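Local coordinates for DUF6836 domain-containing protein (Clostridium leptum, PDB 4PW1) that is of unknown function but folds into a nine-stranded antiparallel beta sheet surrounded by alpha-helices, at residues L18-N21 and S22-L26; F49-N52 and S53-L57; K131-E134 and D135-K138; Q182-S185 and D186-K190. All blocks are in the same frame, centred on the assembly; numbering follows the deposited sequence. Where two conformers were deposited one is given.

Contact 1 (L18-N21 and S22-L26); sequences LYLN and SGEEL
The side-chain amide of Asn21 and the carboxylate of Glu24, the two flat groups of this contact, lie with their planes 37° apart, and the side chains meet at about a right angle. They do not bond to each other: Asn21 OD1 and Glu24 OE1, both acceptors, are 3.4 Å apart. Each turns instead to a backbone N-H. Glu24 OE1 takes the backbone N-H of Asn21 on its anti lone pair, with Asn21 N 2.9 Å from Glu24 OE1 and a nearly straight bond (163°). Asn21 OD1 reaches Gly23 N at 3.2 Å, a weak bond that makes an Asx turn within the type I beta turn from Asn21 to Glu24. The amide is placed there by a first torsion of 64°, which sets CG between the backbone nitrogen and the carbonyl carbon. Across the turn, Glu24 N bonds weakly to Asn21 O. Leu20 CB and Leu20 CD2 also pack against the carboxylate, each 3.5 Å from Glu24 OE1. Farther on, Leu20 CD1 meets Leu26 CD2 at 3.9 Å. The turn leads into strand 24-28, while Leu18 and Leu20 make backbone hydrogen bonds to Ser217 of strand 214-218. Glu24 and Glu25 pair in an antiparallel ladder with a strand of the second subunit, so the sheet runs on across the dimer interface.

Contact 2 (F49-N52 and S53-L57); sequences FAAN and SVRIL
Phe49 and Ser53 sit one turn apart on helix 44-58, which packs against the nine-stranded sheet and includes a wider pi-type turn at 54-57. Backbone bonds come first: Val54 N to Ala50 O, Arg55 N to Ala51 O and Ile56 N to Asn52 O continue the i to i+4 pattern of the helix. Phe49 O is gripped twice, since Ser53 N and Ser53 OG both donate to it at 2.8 Å from opposite faces of its carbonyl plane. The hydroxyl thereby returns its proton to the helix, a familiar way for serine to satisfy itself in a buried helix. Its oxygen also lies over one face of the Phe49 ring, 3.3 Å from CE2 and offset toward the rim.

Polar side chains form a second group. Arg55 NH2 donates to Asn52 OD1 at 3.2 Å, arriving well above the amide plane, while the oxygen lies near the plane of the guanidinium; the two flat groups are perpendicular. A bend in the arginine chain (chi3 -73°) folds the guanidinium back over the helix, so that Ala51 O stands 3.8 Å above its centre. Asn52 ND2 is held by Ser48 O, which fixes the amide's rotation. The stronger partner of Arg55 is Asp64, in a salt bridge through NH2, while NH1 bonds to Trp62 O. One water completes the link, donating to Asn52 OD1 at 2.7 Å and accepting from Arg55 NE at 2.8 Å.

Contact 3 (K131-E134 and D135-K138); sequences KLQE and DWEK
Lys131 reaches forward along helix 122-141 to Asp135 by a kink at chi2 (61°) and another at chi4, which curl its chain toward the next turn. Its ammonium then faces the carboxylate squarely: Lys131 NZ lies 3.0 Å from Asp135 OD1 and 3.1 Å from Asp135 OD2 and is met by the syn lone pair of each oxygen in a forked salt bridge. A similar bend in Gln133 (chi2 67°) carries its amide to Glu137. There Gln133 NE2 donates to Glu137 OE2 at 2.7 Å, close to its own amide plane and on the anti lone pair of the oxygen, with the amide and carboxylate planes 68° apart. The same NE2 also lies at the edge of the Trp136 ring, 3.8 Å from CE3. Beneath these side chains run the i to i+4 backbone bonds of the helix, with Asp135 N 2.7 Å from Lys131 O and Trp136 N 2.9 Å from Leu132 O.

Both side-chain links span one turn, but their surroundings differ. Asp135 is buried, and its OD2 also accepts from Ala173 N at the start of helix 173-190, while Trp136 NE1 bonds to Val208 O. Lys131 has a second conformer, so how constantly the salt bridge is kept is uncertain. With Ala173 N as a further donor, the Asp135 carboxylate would probably stay ionised; the Gln133-Glu137 pair, by contrast, is a neutral-to-anion bond on a more exposed flank.

Contact 4 (Q182-S185 and D186-K190); sequences QMLS and DQMRK
The last turns of helix 173-190 carry this contact, a run of i to i+4 pairs in which polar and apolar links lie on different flanks. On the solvent-facing flank Gln182 meets Asp186. The glutamine chain is kinked at chi2 (64°), which lowers its amide toward the next turn, and NE2 donates to Asp186 OD1 at 3.0 Å. The acceptor lies almost in the amide plane, yet the N-H reaches the carboxylate from above its plane, and the bond is bent to 145°. It is therefore a bent side-chain bond beside a straighter backbone one, Asp186 N to Gln182 O at 2.9 Å (167°).

A turn later, Arg189 N donates to Ser185 O at 3.0 Å. Arg189 NE passes 3.6 Å from Ser185 OG, but the polar ends of this pair look to a shared partner, Asp195: Ser185 OG is hydrogen-bonded to Asp195 OD2, and Arg189 NH2 makes a salt bridge to the same carboxylate. Arg189 was deposited in two conformers, so its part in that cluster may vary. On the buried flank Leu184 CD1 touches Met188 CG at 4.3 Å; Met188, a selenomethionine, is folded at chi2 and chi3. That flank looks onto helix 44-58, where Leu184 meets Phe49 and Met188 meets Asn52. Ser185 and Gln182 instead rest on Leu201 of helix 198-210, so the helix touches helix 44-58 and helix 198-210 through different side chains.

Contacts 2, 3 and 4 are helical and contact 1 is a turn, and each suits its place. Contact 2 is largely buried, its polar groups satisfied by backbone carbonyls, Asp64 and a water. Contacts 3 and 4 are partly buried and put amide-carboxylate pairs one turn apart on their outer flanks. Contact 1 serves the dimer interface, about 30 Å between centres from contact 2 and on the opposite side of the chain's centre. Only contacts 2 and 4 touch, with Phe49 CZ 3.8 Å from Leu184 CD2, joining helix 44-58 to helix 173-190. The latter helix also receives Asp135 of contact 3 at its start, far from contact 4.

Contact 1 (L18-N21 and S22-L26)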
loop_
_atom_site.group_PDB
_atom_site.type_symbol
_atom_site.label_atom_id
_atom_site.label_comp_id
_atom_site.label_asym_id
_atom_site.label_seq_id
_atom_site.Cartn_x
_atom_site.Cartn_y
_atom_site.Cartn_z
ATOM N N LEU B 18 -1.944 -7.794 -11.527
ATOM C CA LEU B 18 -2.713 -7.570 -10.318
ATOM C C LEU B 18 -3.164 -6.115 -10.173
ATOM O O LEU B 18 -2.342 -5.195 -10.155
ATOM C CB LEU B 18 -1.879 -7.998 -9.106
ATOM C CG LEU B 18 -2.606 -7.822 -7.776
ATOM C CD1 LEU B 18 -3.699 -8.887 -7.642
ATOM C CD2 LEU B 18 -1.613 -7.897 -6.634
ATOM N N TYR B 19 -4.458 -5.884 -9.981
ATOM C CA TYR B 19 -4.921 -4.515 -9.670
ATOM C C TYR B 19 -5.190 -4.366 -8.186
ATOM O O TYR B 19 -5.832 -5.240 -7.616
ATOM C CB TYR B 19 -6.240 -4.229 -10.405
ATOM C CG TYR B 19 -6.070 -4.083 -11.906
ATOM C CD1 TYR B 19 -5.844 -5.201 -12.712
ATOM C CD2 TYR B 19 -6.118 -2.825 -12.512
ATOM C CE1 TYR B 19 -5.686 -5.068 -14.090
ATOM C CE2 TYR B 19 -5.962 -2.677 -13.890
ATOM C CZ TYR B 19 -5.741 -3.794 -14.663
ATOM O OH TYR B 19 -5.617 -3.651 -16.009
ATOM N N LEU B 20 -4.799 -3.266 -7.555
ATOM C CA LEU B 20 -5.265 -2.999 -6.181
ATOM C C LEU B 20 -6.712 -2.448 -6.130
ATOM O O LEU B 20 -7.114 -1.801 -7.031
ATOM C CB LEU B 20 -4.314 -2.051 -5.466
ATOM C CG LEU B 20 -2.916 -2.571 -5.297
ATOM C CD1 LEU B 20 -2.151 -1.623 -4.379
ATOM C CD2 LEU B 20 -2.873 -3.962 -4.734
ATOM N N ASN B 21 -7.506 -2.761 -5.100
ATOM C CA ASN B 21 -8.938 -2.345 -5.057
ATOM C C ASN B 21 -9.107 -1.042 -4.281
ATOM O O ASN B 21 -8.055 -0.453 -3.852
ATOM C CB ASN B 21 -9.869 -3.491 -4.581
ATOM C CG ASN B 21 -9.629 -3.950 -3.127
ATOM O OD1 ASN B 21 -9.217 -3.175 -2.268
ATOM N ND2 ASN B 21 -9.950 -5.229 -2.847
ATOM N N SER B 22 -10.364 -0.554 -4.118
ATOM C CA SER B 22 -10.553 0.827 -3.492
ATOM C C SER B 22 -10.090 0.883 -2.028
ATOM O O SER B 22 -9.723 1.930 -1.515
ATOM C CB SER B 22 -12.029 1.348 -3.455
ATOM O OG SER B 22 -12.874 0.760 -4.406
ATOM N N GLY B 23 -10.166 -0.260 -1.346
ATOM C CA GLY B 23 -9.847 -0.330 0.078
ATOM C C GLY B 23 -8.380 -0.446 0.407
ATOM O O GLY B 23 -8.035 -0.754 1.549
ATOM N N GLU B 24 -7.532 -0.159 -0.589
ATOM C CA GLU B 24 -6.125 -0.312 -0.462
ATOM C C GLU B 24 -5.467 1.033 -0.838
ATOM O O GLU B 24 -5.628 1.535 -1.940
ATOM C CB GLU B 24 -5.633 -1.502 -1.344
ATOM C CG GLU B 24 -6.034 -2.917 -0.828
ATOM C CD GLU B 24 -5.719 -4.100 -1.795
ATOM O OE1 GLU B 24 -5.979 -3.971 -3.016
ATOM O OE2 GLU B 24 -5.232 -5.188 -1.352
ATOM N N GLU B 25 -4.742 1.601 0.111
ATOM C CA GLU B 25 -3.851 2.705 -0.126
ATOM C C GLU B 25 -2.409 2.150 -0.139
ATOM O O GLU B 25 -1.958 1.487 0.811
ATOM C CB GLU B 25 -4.003 3.775 0.953
ATOM C CG GLU B 25 -2.990 4.922 0.843
ATOM C CD GLU B 25 -3.040 5.895 2.018
ATOM O OE1 GLU B 25 -2.653 5.560 3.171
ATOM O OE2 GLU B 25 -3.492 7.015 1.791
ATOM N N LEU B 26 -1.710 2.421 -1.223
ATOM C CA LEU B 26 -0.333 2.056 -1.368
ATOM C C LEU B 26 0.512 3.315 -1.273
ATOM O O LEU B 26 0.386 4.182 -2.111
ATOM C CB LEU B 26 -0.128 1.369 -2.721
ATOM C CG LEU B 26 1.276 0.875 -3.067
ATOM C CD1 LEU B 26 1.733 -0.173 -2.065
ATOM C CD2 LEU B 26 1.273 0.273 -4.465
#

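Contact 2 (F49-N52 and S53-L57)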
loop_
_atom_site.group_PDB
_atom_site.type_symbol
_atom_site.label_atom_id
_atom_site.label_comp_id
_atom_site.label_asym_id
_atom_site.label_seq_id
_atom_site.Cartn_x
_atom_site.Cartn_y
_atom_site.Cartn_z
ATOM N N PHE B 49 17.359 22.215 -7.546
ATOM C CA PHE B 49 17.336 20.853 -7.961
ATOM C C PHE B 49 15.910 20.382 -8.362
ATOM O O PHE B 49 15.728 19.657 -9.359
ATOM C CB PHE B 49 17.901 19.955 -6.854
ATOM C CG PHE B 49 17.807 18.488 -7.180
ATOM C CD1 PHE B 49 18.758 17.878 -7.955
ATOM C CD2 PHE B 49 16.746 17.731 -6.707
ATOM C CE1 PHE B 49 18.661 16.531 -8.286
ATOM C CE2 PHE B 49 16.640 16.381 -7.037
ATOM C CZ PHE B 49 17.593 15.774 -7.836
ATOM N N ALA B 50 14.909 20.762 -7.585
ATOM C CA ALA B 50 13.528 20.370 -7.884
ATOM C C ALA B 50 13.008 20.998 -9.219
ATOM O O ALA B 50 12.336 20.331 -10.007
ATOM C CB ALA B 50 12.621 20.765 -6.735
ATOM N N ALA B 51 13.261 22.284 -9.424
ATOM C CA ALA B 51 12.941 22.942 -10.705
ATOM C C ALA B 51 13.527 22.207 -11.911
ATOM O O ALA B 51 12.829 21.947 -12.909
ATOM C CB ALA B 51 13.427 24.375 -10.718
ATOM N N ASN B 52 14.805 21.849 -11.821
ATOM C CA ASN B 52 15.435 21.080 -12.879
ATOM C C ASN B 52 14.869 19.634 -12.992
ATOM O O ASN B 52 14.734 19.078 -14.079
ATOM C CB ASN B 52 16.920 21.078 -12.642
ATOM C CG ASN B 52 17.542 22.412 -13.021
ATOM O OD1 ASN B 52 17.664 22.716 -14.185
ATOM N ND2 ASN B 52 17.909 23.188 -12.054
ATOM N N SER B 53 14.551 19.031 -11.868
ATOM C CA SER B 53 13.903 17.697 -11.888
ATOM C C SER B 53 12.575 17.713 -12.643
ATOM O O SER B 53 12.303 16.830 -13.478
ATOM C CB SER B 53 13.685 17.204 -10.477
ATOM O OG SER B 53 14.937 17.011 -9.816
ATOM N N VAL B 54 11.760 18.733 -12.391
ATOM C CA VAL B 54 10.500 18.906 -13.100
ATOM C C VAL B 54 10.743 18.972 -14.610
ATOM O O VAL B 54 10.109 18.219 -15.382
ATOM C CB VAL B 54 9.729 20.152 -12.622
ATOM C CG1 VAL B 54 8.525 20.452 -13.521
ATOM C CG2 VAL B 54 9.300 20.003 -11.156
ATOM N N ARG B 55 11.672 19.822 -15.056
ATOM C CA ARG B 55 11.934 19.937 -16.495
ATOM C C ARG B 55 12.544 18.683 -17.141
ATOM O O ARG B 55 12.169 18.304 -18.252
ATOM C CB ARG B 55 12.831 21.152 -16.802
ATOM C CG ARG B 55 12.159 22.509 -16.604
ATOM C CD ARG B 55 13.066 23.616 -17.142
ATOM N NE ARG B 55 14.191 23.812 -16.235
ATOM C CZ ARG B 55 14.188 24.653 -15.205
ATOM N NH1 ARG B 55 13.119 25.368 -14.879
ATOM N NH2 ARG B 55 15.244 24.730 -14.433
ATOM N N ILE B 56 13.497 18.061 -16.471
ATOM C CA ILE B 56 14.280 16.982 -17.088
ATOM C C ILE B 56 13.649 15.601 -16.853
ATOM O O ILE B 56 13.578 14.787 -17.773
ATOM C CB ILE B 56 15.719 17.038 -16.580
ATOM C CG1 ILE B 56 16.395 18.316 -17.098
ATOM C CG2 ILE B 56 16.474 15.808 -17.000
ATOM C CD1 ILE B 56 17.717 18.628 -16.428
ATOM N N LEU B 57 13.192 15.322 -15.641
ATOM C CA LEU B 57 12.500 14.035 -15.389
ATOM C C LEU B 57 11.064 14.093 -15.872
ATOM O O LEU B 57 10.564 13.132 -16.466
ATOM C CB LEU B 57 12.522 13.629 -13.903
ATOM C CG LEU B 57 13.900 13.545 -13.249
ATOM C CD1 LEU B 57 13.815 13.061 -11.816
ATOM C CD2 LEU B 57 14.821 12.631 -14.043
HETATM O O HOH W 1 16.384 22.155 -16.496
#

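Contact 3 (K131-E134 and D135-K138)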
loop_
_atom_site.group_PDB
_atom_site.type_symbol
_atom_site.label_atom_id
_atom_site.label_comp_id
_atom_site.label_asym_id
_atom_site.label_seq_id
_atom_site.Cartn_x
_atom_site.Cartn_y
_atom_site.Cartn_z
ATOM N N LYS B 131 4.857 -4.351 -23.402
ATOM C CA LYS B 131 5.906 -3.456 -23.891
ATOM C C LYS B 131 7.018 -3.333 -22.823
ATOM O O LYS B 131 8.229 -3.401 -23.131
ATOM C CB LYS B 131 5.302 -2.095 -24.296
ATOM C CG LYS B 131 6.277 -1.047 -24.864
ATOM C CD LYS B 131 6.988 -1.482 -26.160
ATOM C CE LYS B 131 7.723 -0.319 -26.840
ATOM N NZ LYS B 131 8.464 0.555 -25.863
ATOM N N LEU B 132 6.608 -3.173 -21.576
ATOM C CA LEU B 132 7.535 -3.021 -20.470
ATOM C C LEU B 132 8.439 -4.220 -20.339
ATOM O O LEU B 132 9.666 -4.082 -20.209
ATOM C CB LEU B 132 6.728 -2.791 -19.200
ATOM C CG LEU B 132 7.271 -1.928 -18.093
ATOM C CD1 LEU B 132 7.960 -0.672 -18.592
ATOM C CD2 LEU B 132 6.110 -1.617 -17.168
ATOM N N GLN B 133 7.860 -5.410 -20.443
ATOM C CA GLN B 133 8.647 -6.640 -20.412
ATOM C C GLN B 133 9.677 -6.698 -21.538
ATOM O O GLN B 133 10.813 -7.093 -21.318
ATOM C CB GLN B 133 7.715 -7.859 -20.482
ATOM C CG GLN B 133 8.364 -9.238 -20.363
ATOM C CD GLN B 133 8.970 -9.504 -18.975
ATOM O OE1 GLN B 133 8.504 -8.983 -17.956
ATOM N NE2 GLN B 133 10.022 -10.312 -18.938
ATOM N N GLU B 134 9.246 -6.322 -22.736
ATOM C CA GLU B 134 10.099 -6.300 -23.913
ATOM C C GLU B 134 11.226 -5.277 -23.722
ATOM O O GLU B 134 12.371 -5.559 -24.005
ATOM C CB GLU B 134 9.272 -5.990 -25.192
ATOM C CG GLU B 134 8.418 -7.152 -25.707
ATOM C CD GLU B 134 7.296 -6.738 -26.675
ATOM O OE1 GLU B 134 7.154 -5.539 -27.017
ATOM O OE2 GLU B 134 6.535 -7.630 -27.102
ATOM N N ASP B 135 10.883 -4.086 -23.235
ATOM C CA ASP B 135 11.887 -3.032 -23.024
ATOM C C ASP B 135 12.926 -3.526 -21.993
ATOM O O ASP B 135 14.139 -3.265 -22.137
ATOM C CB ASP B 135 11.246 -1.739 -22.498
ATOM C CG ASP B 135 10.529 -0.923 -23.577
ATOM O OD1 ASP B 135 10.483 -1.322 -24.730
ATOM O OD2 ASP B 135 9.996 0.145 -23.243
ATOM N N TRP B 136 12.435 -4.211 -20.960
ATOM C CA TRP B 136 13.271 -4.698 -19.882
ATOM C C TRP B 136 14.267 -5.730 -20.389
ATOM O O TRP B 136 15.440 -5.722 -19.993
ATOM C CB TRP B 136 12.432 -5.284 -18.735
ATOM C CG TRP B 136 13.243 -5.694 -17.522
ATOM C CD1 TRP B 136 14.063 -4.886 -16.791
ATOM C CD2 TRP B 136 13.283 -6.976 -16.869
ATOM N NE1 TRP B 136 14.625 -5.570 -15.762
ATOM C CE2 TRP B 136 14.176 -6.860 -15.786
ATOM C CE3 TRP B 136 12.671 -8.208 -17.109
ATOM C CZ2 TRP B 136 14.464 -7.917 -14.936
ATOM C CZ3 TRP B 136 12.953 -9.268 -16.261
ATOM C CH2 TRP B 136 13.846 -9.119 -15.184
ATOM N N GLU B 137 13.783 -6.650 -21.215
ATOM C CA GLU B 137 14.639 -7.693 -21.766
ATOM C C GLU B 137 15.688 -7.078 -22.671
ATOM O O GLU B 137 16.833 -7.514 -22.658
ATOM C CB GLU B 137 13.818 -8.771 -22.480
ATOM C CG GLU B 137 13.104 -9.645 -21.463
ATOM C CD GLU B 137 12.062 -10.557 -22.062
ATOM O OE1 GLU B 137 12.215 -10.973 -23.230
ATOM O OE2 GLU B 137 11.075 -10.846 -21.358
ATOM N N LYS B 138 15.307 -6.062 -23.435
ATOM C CA LYS B 138 16.279 -5.368 -24.270
ATOM C C LYS B 138 17.344 -4.709 -23.362
ATOM O O LYS B 138 18.533 -4.821 -23.612
ATOM C CB LYS B 138 15.592 -4.341 -25.171
ATOM C CG LYS B 138 16.545 -3.554 -26.067
ATOM C CD LYS B 138 17.476 -4.470 -26.878
ATOM C CE LYS B 138 18.240 -3.718 -27.959
ATOM N NZ LYS B 138 19.036 -2.597 -27.384
#

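Contact 4 (Q182-S185 and D186-K190)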
loop_
_atom_site.group_PDB
_atom_site.type_symbol
_atom_site.label_atom_id
_atom_site.label_comp_id
_atom_site.label_asym_id
_atom_site.label_seq_id
_atom_site.Cartn_x
_atom_site.Cartn_y
_atom_site.Cartn_z
ATOM N N GLN B 182 20.479 10.666 -15.709
ATOM C CA GLN B 182 21.863 11.056 -15.998
ATOM C C GLN B 182 21.944 12.530 -16.420
ATOM O O GLN B 182 22.838 13.265 -15.987
ATOM C CB GLN B 182 22.415 10.151 -17.119
ATOM C CG GLN B 182 23.895 10.410 -17.469
ATOM C CD GLN B 182 24.783 10.089 -16.298
ATOM O OE1 GLN B 182 24.777 8.953 -15.813
ATOM N NE2 GLN B 182 25.435 11.110 -15.738
HETATM N N MSE B 183 21.016 12.976 -17.273
HETATM C CA MSE B 183 21.016 14.377 -17.711
HETATM C C MSE B 183 20.797 15.278 -16.527
HETATM O O MSE B 183 21.399 16.336 -16.440
HETATM C CB MSE B 183 19.928 14.741 -18.726
HETATM C CG MSE B 183 20.258 14.217 -20.102
HETATM SE SE MSE B 183 18.722 14.478 -21.315
HETATM C CE MSE B 183 18.324 16.331 -20.714
ATOM N N LEU B 184 19.889 14.913 -15.620
ATOM C CA LEU B 184 19.672 15.747 -14.425
ATOM C C LEU B 184 20.937 15.896 -13.587
ATOM O O LEU B 184 21.296 17.014 -13.163
ATOM C CB LEU B 184 18.539 15.185 -13.578
ATOM C CG LEU B 184 18.271 15.886 -12.245
ATOM C CD1 LEU B 184 17.941 17.356 -12.443
ATOM C CD2 LEU B 184 17.163 15.181 -11.519
ATOM N N SER B 185 21.603 14.776 -13.324
ATOM C CA SER B 185 22.844 14.802 -12.579
ATOM C C SER B 185 23.890 15.694 -13.288
ATOM O O SER B 185 24.525 16.547 -12.650
ATOM C CB SER B 185 23.390 13.374 -12.425
ATOM O OG SER B 185 24.668 13.384 -11.807
ATOM N N ASP B 186 24.055 15.506 -14.592
ATOM C CA ASP B 186 25.031 16.311 -15.359
ATOM C C ASP B 186 24.676 17.789 -15.301
ATOM O O ASP B 186 25.523 18.629 -15.050
ATOM C CB ASP B 186 25.067 15.899 -16.824
ATOM C CG ASP B 186 25.560 14.515 -17.015
ATOM O OD1 ASP B 186 26.168 13.984 -16.085
ATOM O OD2 ASP B 186 25.353 13.942 -18.093
ATOM N N GLN B 187 23.406 18.106 -15.521
ATOM C CA GLN B 187 22.933 19.483 -15.420
ATOM C C GLN B 187 23.335 20.117 -14.072
ATOM O O GLN B 187 23.925 21.223 -14.064
ATOM C CB GLN B 187 21.421 19.529 -15.623
ATOM C CG GLN B 187 20.757 20.882 -15.432
ATOM C CD GLN B 187 21.226 21.916 -16.427
ATOM O OE1 GLN B 187 21.787 21.585 -17.467
ATOM N NE2 GLN B 187 21.009 23.179 -16.097
HETATM N N MSE B 188 23.105 19.411 -12.950
HETATM C CA MSE B 188 23.495 19.949 -11.631
HETATM C C MSE B 188 25.038 20.108 -11.494
HETATM O O MSE B 188 25.527 21.111 -10.993
HETATM C CB MSE B 188 22.945 19.073 -10.507
HETATM C CG MSE B 188 21.435 18.924 -10.529
HETATM SE SE MSE B 188 20.449 20.609 -10.636
HETATM C CE MSE B 188 20.359 21.179 -12.415
ATOM N N ARG B 189 25.812 19.139 -11.963
ATOM C CA ARG B 189 27.263 19.211 -11.813
ATOM C C ARG B 189 27.861 20.325 -12.674
ATOM O O ARG B 189 28.664 21.106 -12.170
ATOM C CB ARG B 189 27.924 17.863 -12.103
ATOM C CG ARG B 189 27.512 16.821 -11.073
ATOM C CD ARG B 189 28.298 15.520 -11.119
ATOM N NE ARG B 189 27.763 14.470 -10.242
ATOM C CZ ARG B 189 27.679 14.559 -8.918
ATOM N NH1 ARG B 189 28.039 15.668 -8.295
ATOM N NH2 ARG B 189 27.226 13.550 -8.211
ATOM N N LYS B 190 27.436 20.410 -13.950
ATOM C CA LYS B 190 27.806 21.511 -14.886
ATOM C C LYS B 190 27.617 22.857 -14.233
ATOM O O LYS B 190 28.478 23.709 -14.322
ATOM C CB LYS B 190 26.972 21.496 -16.183
#